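Long-range contacts in alpha-pyrone synthesis polyketide synthase-like Pks18 (PDB 1TED), which probably catalyses the extension of medium- and long-chain aliphatic acyl-CoA starters with malonyl-CoA, yielding tri- and tetraketide alpha-pyrones: residues A[173-178]-A[346-351]; A[198-203]-A[226-231]; A[310-315]-A[373-378]; A[142-147]-A[203-208]. All coordinates share one frame; numbering follows the deposited sequence.

Interaction 1: A[173-178]-A[346-351]; sequences MGCAAA and NMLSVS
Cys175 and Ser349 bring together the beginnings of helices 177-191 and 349-361, the pair buried at the core of the thiolase fold, one from each half of the chain. The backbones match: Gly174 and Leu348, just ahead of these two residues, both have positive phi (55°). Cys175, the nucleophile by similarity, can be followed outward. Its CB packs on NE2 of His313, and SG, anti to the carbonyl carbon (chi1 -61°), points on to 346-348. There the sulfur lies 3.9 Å from Asn346 ND2 and 4.1 Å from Leu348 CG, so an amide and a leucine branch border it together. The meeting of Cys175, His313 and Asn346 is consistent with the Cys-His-Asn site of chalcone synthases. Asn346 is held by an Asx turn: OD1 accepts Leu348 N at 2.9 Å, the donor standing well above the carbonyl plane. Leu348 also touches the bound myristic acid. Deeper in, the segments pack through small groups. The CA of Ser349 directs its hydrogen at Cys175 O, a CA-H...O contact of 3.5 Å and nearly straight at 160°. Its CB packs against both Gly174 O and the methyl of Ala177, while OG leaves the interface to bond Glu203 OE1. At the next residue, the CB of Ala178 meets the carbonyl oxygen of Ser349 at 3.5 Å.

Interaction 2: A[198-203]-A[226-231]; sequences LVVCIE and DGCAAL
Ile202 leans across to Cys228: CG1 is anti to the backbone N, and a turn at chi2 (79°) then swings CD1 over the neighbouring strand, to 3.7 Å from Cys228 CB. Val200 fits beside it, its two methyls dividing over two small residues, CG2 against the Ala230 methyl at 4.1 Å and CG1 towards the Cys228 sulfur. Branched side chains on 198-203 thus lie over low ones on 226-231, and Leu116 and Val120 of helix 102-125 press on this face. The backbones run antiparallel. Six hydrogen bonds join Val199 with Leu231, Cys201 with Ala229 and Glu203 with Gly227, while Val200-Ala230 and Ile202-Cys228 are the non-hydrogen-bonded pairs between them. A tight CA-H...O contact brings Ala230 CA to 2.9 Å from Val199 O. The strands belong to the large central sheet of the thiolase fold, which has helices on both faces. On the face opposite Ile202 the relief changes along the strands. Val199 and Leu231 form a bulky end, their CB atoms 4.1 Å apart, met by Ala181, Ala185 and Leu182 of helix 177-191. Next comes a shallow stretch, where Ala229 sits across from Cys201 and admits Val350 and Ile353 of helix 349-361. At the far end, Gly227 adds no bulk opposite Glu203, whose chain bends at chi2 and carries its carboxylate away from strand 226-236 towards Ser349.

Interaction 3: A[310-315]-A[373-378]; sequences WAIHPG and VAFAFG
Trp310 and Val373 lie side by side and point the same way, on the face of the sheet that also bears Ile312 and Phe375. The indole tilts towards strand 373-378, so that CZ3 of its six-membered ring comes within 3.6 Å of Val373 CB. Phe375 follows two residues on and leans the other way. Its CG is placed between the backbone N and the carbonyl carbon (chi1 59°), which carries the ring over to strand 310-312. Its outer end runs alongside Ile312, CZ reaching CG1 at 3.7 Å, while CE2 passes Trp310 CE3 at 4.1 Å with the two aromatic side chains crossing at a slant. On the opposite face Ala311 and Ala374 set methyl against methyl at 3.5 Å; just past the end of strand 310-312 the CB of His313 meets Ala376 CB at 3.4 Å. With CG anti to the backbone N (172°), the imidazole extends beyond the strand to Cys175 and Asn346, and Gly315 N stands 3.2 Å above one face of the ring, offset toward the rim. The strands are parallel, and the backbone bonds alternate from Ala311 N to Val373 O, Phe375 N to Ala311 O and His313 N to Phe375 O; the last, at 2.9 Å, fixes the backbone from which the imidazole springs. Strand 310-312 is the outermost at this end of the central sheet within the chain, and strand 370-378 pairs on its other side with 382-390. Helices 281-299 and 317-327 pack over the aromatic face, and helix 349-361 over Ala311.

Interaction 4: A[142-147]-A[203-208]; sequences TSTGFI and ELCSVN. With MYR (myristic acid), chain E.
Ser143 and Thr144 grip the carboxylate of Glu203 through one oxygen. Hydrogen bonds come first: Ser143 N reaches OE2 of Glu203 at 2.6 Å on its syn lone pair, with an angle of 154° at the hydrogen. Thr144 OG1 donates to the same OE2 at 3.1 Å, from the anti side and 25° out of the carboxylate plane. That hydroxyl also accepts from Leu204 N at 2.9 Å, and it lies between the backbone N and the carbonyl carbon of its own residue (chi1 50°), facing strand 196-204. It therefore links side chain and backbone of successive residues. With two donors on OE2 and Ser349 at OE1, the buried carboxylate is held in both position and rotation. One water adds a looser bridge, 2.6 Å from Ser143 OG and a long 3.3 Å from Glu203 OE1. Van der Waals contacts are fewer. The methyl of Thr142 passes Glu203 OE2, and CG2 of Thr144 lies near the Cys205 sulfur. Ligand contacts make up the third group: Ser143 CB lies 3.6 Å from C14, the tip of the myristic acid, Thr144 CG2 touches C12 at 3.7 Å, and Cys205 CB meets C5 at 3.6 Å. Asn208 lies along the middle of the chain, at C8 and C10, and Ser206 near C4. The segments run from the ends of the neighbouring parallel strands 135-142 and 196-204, and together they form part of the wall of the substrate-binding tunnel for long aliphatic chains in this type III polyketide synthase.

From the N terminus, interaction 4 opens at 142-147, and interaction 1 at 173-178. Strand 196-204 then serves two contacts: 198-203 opens interaction 2, and 203-208 closes interaction 4, which thereby crosses interaction 1, with Glu203 common to interactions 2 and 4. Interaction 2 closes at 226-231, crossing interaction 4 and lying nested inside the long loop of interaction 1. In the C-terminal half, interaction 3 opens at 310-315 before interaction 1 closes at 346-351, and itself closes at 373-378, so these two cross. Interactions 2 and 3 join neighbouring strands in separate regions of one sheet, interaction 4 ties the loop after strand 135-142 to the end of strand 196-204, and interaction 1 couples the two halves through their central helices.

Interaction 1: A[173-178]-A[346-351]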
loop_
_atom_site.group_PDB
_atom_site.type_symbol
_atom_site.label_atom_id
_atom_site.label_comp_id
_atom_site.label_asym_id
_atom_site.label_seq_id
_atom_site.Cartn_x
_atom_site.Cartn_y
_atom_site.Cartn_z
ATOM N N MET A 173 4.936 -4.160 -3.679
ATOM C CA MET A 173 4.769 -3.971 -5.106
ATOM C C MET A 173 6.184 -4.043 -5.696
ATOM O O MET A 173 6.423 -3.706 -6.855
ATOM C CB MET A 173 4.056 -2.646 -5.416
ATOM C CG MET A 173 2.609 -2.661 -4.928
ATOM S SD MET A 173 1.484 -1.528 -5.737
ATOM C CE MET A 173 0.935 -2.554 -7.109
ATOM N N GLY A 174 7.113 -4.489 -4.857
ATOM C CA GLY A 174 8.498 -4.680 -5.264
ATOM C C GLY A 174 9.361 -3.599 -5.901
ATOM O O GLY A 174 9.287 -2.413 -5.571
ATOM N N CYS A 175 10.200 -4.048 -6.829
ATOM C CA CYS A 175 11.149 -3.193 -7.531
ATOM C C CYS A 175 10.519 -2.093 -8.365
ATOM O O CYS A 175 11.180 -1.107 -8.684
ATOM C CB CYS A 175 12.074 -4.048 -8.424
ATOM S SG CYS A 175 13.099 -5.266 -7.545
ATOM N N ALA A 176 9.244 -2.249 -8.710
ATOM C CA ALA A 176 8.559 -1.247 -9.530
ATOM C C ALA A 176 7.638 -0.309 -8.744
ATOM O O ALA A 176 6.896 0.472 -9.338
ATOM C CB ALA A 176 7.764 -1.945 -10.647
ATOM N N ALA A 177 7.709 -0.365 -7.418
ATOM C CA ALA A 177 6.835 0.448 -6.564
ATOM C C ALA A 177 6.965 1.973 -6.702
ATOM O O ALA A 177 6.025 2.710 -6.399
ATOM C CB ALA A 177 7.016 0.032 -5.105
ATOM N N ALA A 178 8.116 2.457 -7.151
ATOM C CA ALA A 178 8.273 3.892 -7.309
ATOM C C ALA A 178 7.275 4.377 -8.345
ATOM O O ALA A 178 6.772 5.492 -8.239
ATOM C CB ALA A 178 9.686 4.239 -7.740
ATOM N N ASN A 346 21.086 -3.747 -6.045
ATOM C CA ASN A 346 19.664 -3.551 -6.314
ATOM C C ASN A 346 18.958 -3.125 -5.036
ATOM O O ASN A 346 18.871 -3.894 -4.076
ATOM C CB ASN A 346 19.044 -4.843 -6.855
ATOM C CG ASN A 346 17.521 -4.765 -6.978
ATOM O OD1 ASN A 346 16.942 -3.686 -7.100
ATOM N ND2 ASN A 346 16.874 -5.917 -6.964
ATOM N N MET A 347 18.459 -1.892 -5.031
ATOM C CA MET A 347 17.770 -1.352 -3.865
ATOM C C MET A 347 16.267 -1.330 -4.092
ATOM O O MET A 347 15.559 -0.460 -3.592
ATOM C CB MET A 347 18.270 0.061 -3.564
ATOM C CG MET A 347 19.775 0.178 -3.405
ATOM S SD MET A 347 20.253 1.865 -3.786
ATOM C CE MET A 347 21.542 2.099 -2.715
ATOM N N LEU A 348 15.791 -2.295 -4.868
ATOM C CA LEU A 348 14.372 -2.426 -5.147
ATOM C C LEU A 348 13.741 -1.148 -5.725
ATOM O O LEU A 348 14.285 -0.565 -6.665
ATOM C CB LEU A 348 13.657 -2.881 -3.866
ATOM C CG LEU A 348 13.745 -4.383 -3.542
ATOM C CD1 LEU A 348 15.104 -4.932 -3.884
ATOM C CD2 LEU A 348 13.439 -4.627 -2.082
ATOM N N SER A 349 12.610 -0.718 -5.164
ATOM C CA SER A 349 11.901 0.466 -5.650
ATOM C C SER A 349 12.743 1.723 -5.780
ATOM O O SER A 349 12.498 2.554 -6.644
ATOM C CB SER A 349 10.702 0.770 -4.751
ATOM O OG SER A 349 11.097 0.962 -3.404
ATOM N N VAL A 350 13.742 1.851 -4.921
ATOM C CA VAL A 350 14.607 3.019 -4.899
ATOM C C VAL A 350 15.505 3.222 -6.121
ATOM O O VAL A 350 15.747 4.359 -6.535
ATOM C CB VAL A 350 15.518 2.961 -3.652
ATOM C CG1 VAL A 350 16.504 4.112 -3.665
ATOM C CG2 VAL A 350 14.668 2.971 -2.389
ATOM N N SER A 351 15.993 2.119 -6.688
ATOM C CA SER A 351 16.926 2.163 -7.812
ATOM C C SER A 351 16.536 2.988 -9.026
ATOM O O SER A 351 17.357 3.716 -9.583
ATOM C CB SER A 351 17.274 0.742 -8.237
ATOM O OG SER A 351 17.898 0.059 -7.164
#

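Interaction 2: A[198-203]-A[226-231]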
loop_
_atom_site.group_PDB
_atom_site.type_symbol
_atom_site.label_atom_id
_atom_site.label_comp_id
_atom_site.label_asym_id
_atom_site.label_seq_id
_atom_site.Cartn_x
_atom_site.Cartn_y
_atom_site.Cartn_z
ATOM N N LEU A 198 4.517 14.276 -1.739
ATOM C CA LEU A 198 5.836 13.784 -1.380
ATOM C C LEU A 198 5.820 12.265 -1.520
ATOM O O LEU A 198 4.971 11.588 -0.924
ATOM C CB LEU A 198 6.186 14.170 0.067
ATOM C CG LEU A 198 7.490 13.592 0.644
ATOM C CD1 LEU A 198 8.691 14.195 -0.066
ATOM C CD2 LEU A 198 7.586 13.890 2.130
ATOM N N VAL A 199 6.740 11.741 -2.328
ATOM C CA VAL A 199 6.859 10.302 -2.544
ATOM C C VAL A 199 8.163 9.811 -1.928
ATOM O O VAL A 199 9.230 10.380 -2.161
ATOM C CB VAL A 199 6.822 9.947 -4.053
ATOM C CG1 VAL A 199 7.024 8.452 -4.248
ATOM C CG2 VAL A 199 5.487 10.336 -4.625
ATOM N N VAL A 200 8.076 8.750 -1.136
ATOM C CA VAL A 200 9.251 8.227 -0.468
ATOM C C VAL A 200 9.357 6.715 -0.610
ATOM O O VAL A 200 8.448 5.974 -0.235
ATOM C CB VAL A 200 9.236 8.619 1.048
ATOM C CG1 VAL A 200 10.456 8.079 1.755
ATOM C CG2 VAL A 200 9.192 10.133 1.195
ATOM N N CYS A 201 10.469 6.269 -1.187
ATOM C CA CYS A 201 10.733 4.852 -1.357
ATOM C C CYS A 201 11.922 4.558 -0.447
ATOM O O CYS A 201 12.965 5.199 -0.547
ATOM C CB CYS A 201 11.060 4.544 -2.817
ATOM S SG CYS A 201 9.753 5.010 -3.987
ATOM N N ILE A 202 11.751 3.606 0.458
ATOM C CA ILE A 202 12.799 3.258 1.409
ATOM C C ILE A 202 12.952 1.746 1.406
ATOM O O ILE A 202 11.994 1.006 1.632
ATOM C CB ILE A 202 12.429 3.758 2.835
ATOM C CG1 ILE A 202 13.432 3.234 3.866
ATOM C CG2 ILE A 202 11.011 3.332 3.183
ATOM C CD1 ILE A 202 14.740 4.001 3.906
ATOM N N GLU A 203 14.161 1.277 1.147
ATOM C CA GLU A 203 14.361 -0.151 1.083
ATOM C C GLU A 203 15.567 -0.572 1.908
ATOM O O GLU A 203 16.694 -0.123 1.676
ATOM C CB GLU A 203 14.506 -0.559 -0.385
ATOM C CG GLU A 203 13.665 -1.760 -0.800
ATOM C CD GLU A 203 12.154 -1.517 -0.783
ATOM O OE1 GLU A 203 11.655 -0.727 -1.616
ATOM O OE2 GLU A 203 11.465 -2.129 0.057
ATOM N N ASP A 226 20.744 -1.525 0.253
ATOM C CA ASP A 226 19.885 -0.584 0.980
ATOM C C ASP A 226 19.880 0.820 0.372
ATOM O O ASP A 226 20.906 1.310 -0.093
ATOM C CB ASP A 226 20.341 -0.490 2.451
ATOM C CG ASP A 226 20.110 -1.779 3.233
ATOM O OD1 ASP A 226 19.838 -2.834 2.616
ATOM O OD2 ASP A 226 20.209 -1.734 4.479
ATOM N N GLY A 227 18.730 1.481 0.396
ATOM C CA GLY A 227 18.684 2.815 -0.173
ATOM C C GLY A 227 17.384 3.545 0.060
ATOM O O GLY A 227 16.396 2.959 0.497
ATOM N N CYS A 228 17.387 4.839 -0.226
ATOM C CA CYS A 228 16.196 5.652 -0.058
ATOM C C CYS A 228 16.155 6.734 -1.125
ATOM O O CYS A 228 17.192 7.211 -1.584
ATOM C CB CYS A 228 16.187 6.293 1.333
ATOM S SG CYS A 228 14.694 7.243 1.702
ATOM N N ALA A 229 14.950 7.108 -1.528
ATOM C CA ALA A 229 14.782 8.144 -2.528
ATOM C C ALA A 229 13.426 8.798 -2.329
ATOM O O ALA A 229 12.477 8.161 -1.873
ATOM C CB ALA A 229 14.887 7.561 -3.941
ATOM N N ALA A 230 13.344 10.075 -2.676
ATOM C CA ALA A 230 12.109 10.814 -2.516
ATOM C C ALA A 230 11.881 11.736 -3.705
ATOM O O ALA A 230 12.830 12.198 -4.333
ATOM C CB ALA A 230 12.153 11.628 -1.210
ATOM N N LEU A 231 10.613 11.986 -4.012
ATOM C CA LEU A 231 10.247 12.871 -5.114
ATOM C C LEU A 231 9.213 13.861 -4.593
ATOM O O LEU A 231 8.406 13.519 -3.734
ATOM C CB LEU A 231 9.607 12.084 -6.261
ATOM C CG LEU A 231 10.351 10.906 -6.873
ATOM C CD1 LEU A 231 9.409 10.196 -7.836
ATOM C CD2 LEU A 231 11.605 11.388 -7.591
#

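Interaction 3: A[310-315]-A[373-378]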
loop_
_atom_site.group_PDB
_atom_site.type_symbol
_atom_site.label_atom_id
_atom_site.label_comp_id
_atom_site.label_asym_id
_atom_site.label_seq_id
_atom_site.Cartn_x
_atom_site.Cartn_y
_atom_site.Cartn_z
ATOM N N TRP A 310 17.321 5.697 -21.187
ATOM C CA TRP A 310 16.534 4.535 -20.870
ATOM C C TRP A 310 16.837 4.236 -19.411
ATOM O O TRP A 310 17.897 3.712 -19.076
ATOM C CB TRP A 310 16.915 3.362 -21.771
ATOM C CG TRP A 310 16.382 3.515 -23.174
ATOM C CD1 TRP A 310 17.043 4.024 -24.259
ATOM C CD2 TRP A 310 15.058 3.199 -23.626
ATOM N NE1 TRP A 310 16.213 4.044 -25.353
ATOM C CE2 TRP A 310 14.989 3.544 -24.992
ATOM C CE3 TRP A 310 13.923 2.658 -23.007
ATOM C CZ2 TRP A 310 13.826 3.366 -25.753
ATOM C CZ3 TRP A 310 12.762 2.483 -23.766
ATOM C CH2 TRP A 310 12.728 2.836 -25.125
ATOM N N ALA A 311 15.912 4.618 -18.540
ATOM C CA ALA A 311 16.064 4.379 -17.108
ATOM C C ALA A 311 15.515 2.990 -16.809
ATOM O O ALA A 311 14.389 2.826 -16.322
ATOM C CB ALA A 311 15.310 5.454 -16.299
ATOM N N ILE A 312 16.323 1.987 -17.127
ATOM C CA ILE A 312 15.952 0.602 -16.913
ATOM C C ILE A 312 16.259 0.207 -15.481
ATOM O O ILE A 312 17.380 0.392 -15.013
ATOM C CB ILE A 312 16.737 -0.322 -17.863
ATOM C CG1 ILE A 312 16.421 0.049 -19.319
ATOM C CG2 ILE A 312 16.413 -1.782 -17.556
ATOM C CD1 ILE A 312 17.246 -0.704 -20.342
ATOM N N HIS A 313 15.267 -0.330 -14.780
ATOM C CA HIS A 313 15.493 -0.745 -13.408
ATOM C C HIS A 313 16.726 -1.641 -13.310
ATOM O O HIS A 313 16.752 -2.735 -13.872
ATOM C CB HIS A 313 14.301 -1.513 -12.849
ATOM C CG HIS A 313 14.585 -2.122 -11.515
ATOM N ND1 HIS A 313 14.869 -1.359 -10.402
ATOM C CD2 HIS A 313 14.772 -3.410 -11.144
ATOM C CE1 HIS A 313 15.228 -2.149 -9.406
ATOM N NE2 HIS A 313 15.178 -3.399 -9.832
ATOM N N PRO A 314 17.758 -1.186 -12.581
ATOM C CA PRO A 314 18.989 -1.972 -12.424
ATOM C C PRO A 314 18.868 -3.053 -11.358
ATOM O O PRO A 314 19.556 -3.018 -10.345
ATOM C CB PRO A 314 20.028 -0.912 -12.083
ATOM C CG PRO A 314 19.229 0.097 -11.305
ATOM C CD PRO A 314 17.924 0.180 -12.047
ATOM N N GLY A 315 18.000 -4.028 -11.606
ATOM C CA GLY A 315 17.787 -5.099 -10.652
ATOM C C GLY A 315 18.880 -6.143 -10.653
ATOM O O GLY A 315 18.980 -6.941 -9.721
ATOM N N VAL A 373 12.334 6.992 -21.173
ATOM C CA VAL A 373 11.383 6.001 -20.718
ATOM C C VAL A 373 12.030 5.274 -19.549
ATOM O O VAL A 373 13.204 4.890 -19.607
ATOM C CB VAL A 373 11.067 4.940 -21.797
ATOM C CG1 VAL A 373 10.150 3.876 -21.198
ATOM C CG2 VAL A 373 10.426 5.595 -23.048
ATOM N N ALA A 374 11.269 5.109 -18.478
ATOM C CA ALA A 374 11.765 4.400 -17.318
ATOM C C ALA A 374 10.798 3.253 -17.065
ATOM O O ALA A 374 9.598 3.369 -17.337
ATOM C CB ALA A 374 11.815 5.323 -16.115
ATOM N N PHE A 375 11.323 2.129 -16.598
ATOM C CA PHE A 375 10.469 1.002 -16.275
ATOM C C PHE A 375 11.169 0.048 -15.340
ATOM O O PHE A 375 12.392 0.011 -15.279
ATOM C CB PHE A 375 9.971 0.267 -17.535
ATOM C CG PHE A 375 11.063 -0.283 -18.413
ATOM C CD1 PHE A 375 11.757 -1.424 -18.055
ATOM C CD2 PHE A 375 11.374 0.338 -19.616
ATOM C CE1 PHE A 375 12.745 -1.942 -18.882
ATOM C CE2 PHE A 375 12.361 -0.174 -20.445
ATOM C CZ PHE A 375 13.045 -1.314 -20.078
ATOM N N ALA A 376 10.365 -0.698 -14.591
ATOM C CA ALA A 376 10.859 -1.675 -13.639
ATOM C C ALA A 376 9.867 -2.826 -13.641
ATOM O O ALA A 376 8.832 -2.762 -14.320
ATOM C CB ALA A 376 10.962 -1.055 -12.260
ATOM N N PHE A 377 10.175 -3.866 -12.869
ATOM C CA PHE A 377 9.325 -5.049 -12.821
ATOM C C PHE A 377 8.787 -5.378 -11.438
ATOM O O PHE A 377 9.543 -5.524 -10.479
ATOM C CB PHE A 377 10.102 -6.236 -13.393
ATOM C CG PHE A 377 10.643 -5.976 -14.766
ATOM C CD1 PHE A 377 9.808 -6.009 -15.871
ATOM C CD2 PHE A 377 11.975 -5.602 -14.943
ATOM C CE1 PHE A 377 10.281 -5.668 -17.140
ATOM C CE2 PHE A 377 12.466 -5.256 -16.207
ATOM C CZ PHE A 377 11.618 -5.287 -17.308
ATOM N N GLY A 378 7.465 -5.485 -11.349
ATOM C CA GLY A 378 6.819 -5.803 -10.087
ATOM C C GLY A 378 6.281 -7.222 -10.072
ATOM O O GLY A 378 6.192 -7.865 -11.125
#

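Interaction 4: A[142-147]-A[203-208]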
loop_
_atom_site.group_PDB
_atom_site.type_symbol
_atom_site.label_atom_id
_atom_site.label_comp_id
_atom_site.label_asym_id
_atom_site.label_seq_id
_atom_site.Cartn_x
_atom_site.Cartn_y
_atom_site.Cartn_z
ATOM N N THR A 142 7.557 0.437 0.199
ATOM C CA THR A 142 8.578 -0.467 0.726
ATOM C C THR A 142 8.109 -1.898 0.558
ATOM O O THR A 142 6.912 -2.158 0.436
ATOM C CB THR A 142 8.812 -0.281 2.249
ATOM O OG1 THR A 142 8.831 1.113 2.569
ATOM C CG2 THR A 142 10.138 -0.918 2.664
ATOM N N SER A 143 9.060 -2.826 0.575
ATOM C CA SER A 143 8.762 -4.248 0.490
ATOM C C SER A 143 9.676 -4.967 1.477
ATOM O O SER A 143 9.760 -6.190 1.483
ATOM C CB SER A 143 8.996 -4.761 -0.934
ATOM O OG SER A 143 7.991 -4.272 -1.809
ATOM N N THR A 144 10.348 -4.194 2.330
ATOM C CA THR A 144 11.283 -4.751 3.311
ATOM C C THR A 144 11.026 -4.356 4.769
ATOM O O THR A 144 11.873 -4.594 5.626
ATOM C CB THR A 144 12.739 -4.347 2.964
ATOM O OG1 THR A 144 12.806 -2.929 2.748
ATOM C CG2 THR A 144 13.222 -5.080 1.706
ATOM N N GLY A 145 9.859 -3.774 5.047
ATOM C CA GLY A 145 9.541 -3.339 6.402
ATOM C C GLY A 145 8.267 -3.876 7.038
ATOM O O GLY A 145 8.200 -5.034 7.410
ATOM N N PHE A 146 7.257 -3.027 7.177
ATOM C CA PHE A 146 5.958 -3.390 7.780
ATOM C C PHE A 146 5.902 -3.203 9.302
ATOM O O PHE A 146 6.265 -4.107 10.054
ATOM C CB PHE A 146 5.544 -4.850 7.474
ATOM C CG PHE A 146 5.666 -5.252 6.022
ATOM C CD1 PHE A 146 5.757 -4.298 5.009
ATOM C CD2 PHE A 146 5.709 -6.603 5.676
ATOM C CE1 PHE A 146 5.892 -4.686 3.671
ATOM C CE2 PHE A 146 5.842 -7.004 4.352
ATOM C CZ PHE A 146 5.936 -6.047 3.345
ATOM N N ILE A 147 5.447 -2.036 9.753
ATOM C CA ILE A 147 5.311 -1.753 11.187
ATOM C C ILE A 147 4.144 -0.806 11.441
ATOM O O ILE A 147 3.807 -0.005 10.579
ATOM C CB ILE A 147 6.567 -1.104 11.802
ATOM C CG1 ILE A 147 7.656 -0.962 10.750
ATOM C CG2 ILE A 147 7.032 -1.904 13.019
ATOM C CD1 ILE A 147 7.813 0.450 10.250
ATOM N N GLU A 203 14.161 1.277 1.147
ATOM C CA GLU A 203 14.361 -0.151 1.083
ATOM C C GLU A 203 15.567 -0.572 1.908
ATOM O O GLU A 203 16.694 -0.123 1.676
ATOM C CB GLU A 203 14.506 -0.559 -0.385
ATOM C CG GLU A 203 13.665 -1.760 -0.800
ATOM C CD GLU A 203 12.154 -1.517 -0.783
ATOM O OE1 GLU A 203 11.655 -0.727 -1.616
ATOM O OE2 GLU A 203 11.465 -2.129 0.057
ATOM N N LEU A 204 15.306 -1.424 2.891
ATOM C CA LEU A 204 16.334 -1.927 3.790
ATOM C C LEU A 204 16.424 -3.442 3.743
ATOM O O LEU A 204 15.885 -4.138 4.610
ATOM C CB LEU A 204 16.041 -1.480 5.224
ATOM C CG LEU A 204 16.699 -0.181 5.686
ATOM C CD1 LEU A 204 16.547 0.886 4.634
ATOM C CD2 LEU A 204 16.076 0.251 7.013
ATOM N N CYS A 205 17.114 -3.947 2.727
ATOM C CA CYS A 205 17.291 -5.380 2.549
ATOM C C CYS A 205 18.205 -5.998 3.615
ATOM O O CYS A 205 17.900 -7.061 4.152
ATOM C CB CYS A 205 17.864 -5.666 1.152
ATOM S SG CYS A 205 16.807 -5.173 -0.240
ATOM N N SER A 206 19.320 -5.329 3.914
ATOM C CA SER A 206 20.289 -5.823 4.895
ATOM C C SER A 206 19.626 -6.283 6.187
ATOM O O SER A 206 20.124 -7.172 6.874
ATOM C CB SER A 206 21.348 -4.743 5.198
ATOM O OG SER A 206 20.819 -3.634 5.916
ATOM N N VAL A 207 18.490 -5.677 6.501
ATOM C CA VAL A 207 17.740 -6.002 7.699
ATOM C C VAL A 207 17.099 -7.389 7.637
ATOM O O VAL A 207 16.737 -7.955 8.669
ATOM C CB VAL A 207 16.668 -4.911 7.949
ATOM C CG1 VAL A 207 15.451 -5.486 8.616
ATOM C CG2 VAL A 207 17.255 -3.831 8.819
ATOM N N ASN A 208 16.974 -7.946 6.436
ATOM C CA ASN A 208 16.364 -9.264 6.290
ATOM C C ASN A 208 17.364 -10.366 5.948
ATOM O O ASN A 208 16.971 -11.463 5.557
ATOM C CB ASN A 208 15.258 -9.233 5.223
ATOM C CG ASN A 208 14.079 -8.342 5.615
ATOM O OD1 ASN A 208 14.054 -7.148 5.309
ATOM N ND2 ASN A 208 13.102 -8.924 6.300
HETATM C C1 MYR E . 25.057 -9.541 2.409
HETATM O O1 MYR E . 26.041 -8.808 2.352
HETATM O O2 MYR E . 25.147 -10.702 2.006
HETATM C C2 MYR E . 23.734 -9.022 2.974
HETATM C C3 MYR E . 22.671 -8.922 1.878
HETATM C C4 MYR E . 21.355 -8.372 2.435
HETATM C C5 MYR E . 20.272 -8.312 1.355
HETATM C C6 MYR E . 19.870 -9.700 0.850
HETATM C C7 MYR E . 19.118 -10.521 1.902
HETATM C C8 MYR E . 17.738 -9.939 2.216
HETATM C C9 MYR E . 16.819 -9.968 0.993
HETATM C C10 MYR E . 15.500 -9.254 1.288
HETATM C C11 MYR E . 14.605 -9.226 0.047
HETATM C C12 MYR E . 13.307 -8.465 0.322
HETATM C C13 MYR E . 12.458 -8.381 -0.949
HETATM C C14 MYR E . 11.174 -7.588 -0.703
HETATM O O HOH W 1 8.967 -2.128 -2.811
#